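Local coordinates for HRDC domain-containing protein (Bifidobacterium adolescentis ATCC 15703, PDB 3CYM), which is uncharacterized but, from its family, probably acts as a ribonuclease D-like 3'-5' exonuclease that binds nucleic acid, at residues E122-L127 with E198-A203. Residues are numbered along the deposited sequence; the frame is centred on the assembly and turned at random.
Sequences EIAARL and EEFDYA
I123 and E199 mark the nearest backbone approach of two helical segments, 122-127 and 198-203, with their CA atoms 7.3 Å apart. The segment axes approach to 10.4 Å and their N-to-C directions differ by 143°, so the helices run roughly antiparallel and side chains make the contact. I123 carries the largest share, 76 of the 226 Å² buried, its two branches diverging over the facing helix. Anti to the backbone N, I123 CG2 lies 3.5 Å from E199 CB and 4.0 Å from F200 CE1, approaching the ring obliquely; the other branch ends with I123 CD1 3.9 Å from A203 CB. A124 CB meets the ring differently, at its edge and near its plane, 4.3 Å from F200 CZ. L127 CD1 adds a marginal contact, 4.3 Å from the methylene E199 CG. Beyond CG the E199 chain bends (chi2 -58°); OE1 forms a salt bridge with R417 and a hydrogen bond with W419 NE1, and OE2 bonds a glycerol, probably from the crystallisation liquor. Van der Waals packing thus joins helix 121-127, in the predicted exonuclease region, to helix 193-207. Edge strand 117-120 brings F119 to F200 and L118 to A203; helix 176-190 covers A124, and helix 418-433 packs on L127 and E199.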
ATOM      1  N   GLU A 122     -11.507   2.078   6.773  1.00 12.53           N
ATOM      2  CA  GLU A 122     -11.687   1.266   5.586  1.00 17.92           C
ATOM      3  C   GLU A 122     -12.116  -0.126   6.001  1.00 15.17           C
ATOM      4  O   GLU A 122     -13.085  -0.643   5.472  1.00 20.79           O
ATOM      5  CB  GLU A 122     -10.440   1.213   4.692  1.00 19.45           C
ATOM      6  CG  GLU A 122     -10.629   0.287   3.478  1.00 22.54           C
ATOM      7  CD  GLU A 122      -9.745   0.616   2.290  1.00 28.76           C
ATOM      8  OE1 GLU A 122      -8.924  -0.246   1.925  1.00 29.34           O
ATOM      9  OE2 GLU A 122      -9.875   1.720   1.717  1.00 30.48           O
ATOM     10  N   ILE A 123     -11.411  -0.711   6.965  1.00 14.87           N
ATOM     11  CA  ILE A 123     -11.748  -2.045   7.464  1.00 13.28           C
ATOM     12  C   ILE A 123     -13.189  -2.122   7.989  1.00 16.87           C
ATOM     13  O   ILE A 123     -13.942  -3.039   7.633  1.00 19.29           O
ATOM     14  CB  ILE A 123     -10.712  -2.528   8.510  1.00 14.62           C
ATOM     15  CG1 ILE A 123      -9.376  -2.826   7.816  1.00  8.85           C
ATOM     16  CG2 ILE A 123     -11.226  -3.740   9.274  1.00 11.78           C
ATOM     17  CD1 ILE A 123      -8.273  -3.316   8.736  1.00 20.70           C
ATOM     18  N   ALA A 124     -13.568  -1.138   8.805  1.00 15.24           N
ATOM     19  CA  ALA A 124     -14.936  -0.996   9.310  1.00 15.16           C
ATOM     20  C   ALA A 124     -15.987  -0.866   8.201  1.00 17.57           C
ATOM     21  O   ALA A 124     -17.030  -1.505   8.267  1.00 20.11           O
ATOM     22  CB  ALA A 124     -15.026   0.181  10.264  1.00 17.74           C
ATOM     23  N   ALA A 125     -15.704  -0.070   7.173  1.00 18.79           N
ATOM     24  CA  ALA A 125     -16.637   0.080   6.043  1.00 18.64           C
ATOM     25  C   ALA A 125     -16.908  -1.229   5.300  1.00 14.67           C
ATOM     26  O   ALA A 125     -18.047  -1.499   4.927  1.00 15.98           O
ATOM     27  CB  ALA A 125     -16.144   1.145   5.076  1.00 17.56           C
ATOM     28  N   ARG A 126     -15.860  -2.030   5.111  1.00 15.60           N
ATOM     29  CA  ARG A 126     -15.928  -3.339   4.442  0.50 14.94           C
ATOM     30  C   ARG A 126     -16.769  -4.332   5.232  1.00 13.92           C
ATOM     31  O   ARG A 126     -17.640  -5.012   4.689  1.00 19.37           O
ATOM     32  CB  ARG A 126     -14.528  -3.952   4.302  0.50 17.32           C
ATOM     33  CG  ARG A 126     -13.466  -3.079   3.699  0.50 20.00           C
ATOM     34  CD  ARG A 126     -13.539  -3.069   2.210  0.50 21.34           C
ATOM     35  NE  ARG A 126     -12.963  -4.248   1.574  0.50 23.45           N
ATOM     36  CZ  ARG A 126     -13.670  -5.213   0.990  0.50 24.70           C
ATOM     37  NH1 ARG A 126     -13.048  -6.244   0.434  0.50 26.71           N
ATOM     38  NH2 ARG A 126     -14.992  -5.158   0.966  0.50 16.43           N
ATOM     39  N   LEU A 127     -16.485  -4.430   6.534  1.00 12.21           N
ATOM     40  CA  LEU A 127     -17.270  -5.289   7.444  1.00 17.65           C
ATOM     41  C   LEU A 127     -18.753  -4.919   7.427  1.00 17.58           C
ATOM     42  O   LEU A 127     -19.612  -5.797   7.430  1.00 18.60           O
ATOM     43  CB  LEU A 127     -16.736  -5.220   8.874  1.00 19.98           C
ATOM     44  CG  LEU A 127     -15.450  -5.982   9.218  1.00 15.84           C
ATOM     45  CD1 LEU A 127     -14.881  -5.389  10.480  1.00 13.25           C
ATOM     46  CD2 LEU A 127     -15.699  -7.467   9.403  1.00 22.56           C
ATOM     47  N   GLU A 198     -10.934  -6.946  16.438  1.00 19.83           N
ATOM     48  CA  GLU A 198      -9.957  -7.992  16.058  1.00 16.93           C
ATOM     49  C   GLU A 198      -9.223  -7.681  14.750  1.00 20.85           C
ATOM     50  O   GLU A 198      -8.043  -8.026  14.585  1.00 17.69           O
ATOM     51  CB  GLU A 198     -10.644  -9.354  15.914  1.00 20.45           C
ATOM     52  CG  GLU A 198     -10.997 -10.052  17.215  1.00 17.37           C
ATOM     53  CD  GLU A 198     -11.401 -11.509  17.017  1.00 22.59           C
ATOM     54  OE1 GLU A 198     -12.290 -11.985  17.755  1.00 23.01           O
ATOM     55  OE2 GLU A 198     -10.833 -12.184  16.131  1.00 19.68           O
ATOM     56  N   GLU A 199      -9.932  -7.048  13.815  1.00 17.42           N
ATOM     57  CA  GLU A 199      -9.342  -6.670  12.546  1.00 13.59           C
ATOM     58  C   GLU A 199      -8.410  -5.485  12.715  1.00 12.95           C
ATOM     59  O   GLU A 199      -7.436  -5.363  11.974  1.00 16.59           O
ATOM     60  CB  GLU A 199     -10.413  -6.368  11.500  1.00 14.07           C
ATOM     61  CG  GLU A 199     -11.199  -7.571  11.014  1.00 20.31           C
ATOM     62  CD  GLU A 199     -10.322  -8.643  10.412  1.00 23.34           C
ATOM     63  OE1 GLU A 199     -10.239  -9.733  11.018  1.00 27.22           O
ATOM     64  OE2 GLU A 199      -9.715  -8.398   9.345  1.00 27.03           O
ATOM     65  N   PHE A 200      -8.699  -4.628  13.696  1.00 16.52           N
ATOM     66  CA  PHE A 200      -7.832  -3.484  14.009  1.00 14.89           C
ATOM     67  C   PHE A 200      -6.543  -3.947  14.699  1.00 20.64           C
ATOM     68  O   PHE A 200      -5.427  -3.548  14.312  1.00 20.25           O
ATOM     69  CB  PHE A 200      -8.544  -2.473  14.912  1.00 11.09           C
ATOM     70  CG  PHE A 200      -9.837  -1.947  14.360  1.00 13.61           C
ATOM     71  CD1 PHE A 200     -10.067  -1.873  12.986  1.00  6.32           C
ATOM     72  CD2 PHE A 200     -10.824  -1.486  15.229  1.00 15.55           C
ATOM     73  CE1 PHE A 200     -11.264  -1.382  12.501  1.00 12.93           C
ATOM     74  CE2 PHE A 200     -12.015  -0.988  14.754  1.00 15.78           C
ATOM     75  CZ  PHE A 200     -12.242  -0.927  13.391  1.00 10.02           C
ATOM     76  N   ASP A 201      -6.714  -4.777  15.731  1.00 15.36           N
ATOM     77  CA  ASP A 201      -5.609  -5.428  16.427  1.00 13.68           C
ATOM     78  C   ASP A 201      -4.596  -6.059  15.467  1.00 13.09           C
ATOM     79  O   ASP A 201      -3.395  -5.850  15.604  1.00 15.48           O
ATOM     80  CB  ASP A 201      -6.149  -6.518  17.355  1.00 18.04           C
ATOM     81  CG  ASP A 201      -6.837  -5.963  18.590  1.00 15.71           C
ATOM     82  OD1 ASP A 201      -6.719  -4.753  18.870  1.00 19.47           O
ATOM     83  OD2 ASP A 201      -7.492  -6.758  19.291  1.00 23.15           O
ATOM     84  N   TYR A 202      -5.106  -6.822  14.500  1.00 14.56           N
ATOM     85  CA  TYR A 202      -4.301  -7.523  13.505  1.00 18.48           C
ATOM     86  C   TYR A 202      -3.609  -6.581  12.508  1.00 18.81           C
ATOM     87  O   TYR A 202      -2.444  -6.800  12.148  1.00 19.81           O
ATOM     88  CB  TYR A 202      -5.187  -8.531  12.766  1.00 21.27           C
ATOM     89  CG  TYR A 202      -4.548  -9.201  11.566  1.00 22.51           C
ATOM     90  CD1 TYR A 202      -3.632 -10.240  11.727  1.00 24.81           C
ATOM     91  CD2 TYR A 202      -4.890  -8.817  10.264  1.00 21.27           C
ATOM     92  CE1 TYR A 202      -3.062 -10.866  10.620  1.00 28.14           C
ATOM     93  CE2 TYR A 202      -4.323  -9.432   9.155  1.00 19.91           C
ATOM     94  CZ  TYR A 202      -3.415 -10.453   9.340  1.00 23.46           C
ATOM     95  OH  TYR A 202      -2.859 -11.061   8.245  1.00 27.81           O
ATOM     96  N   ALA A 203      -4.334  -5.559  12.053  1.00 17.65           N
ATOM     97  CA  ALA A 203      -3.796  -4.555  11.123  1.00 17.02           C
ATOM     98  C   ALA A 203      -2.649  -3.761  11.743  1.00 17.38           C
ATOM     99  O   ALA A 203      -1.670  -3.443  11.067  1.00 19.50           O
ATOM    100  CB  ALA A 203      -4.890  -3.619  10.673  1.00 13.40           C
TER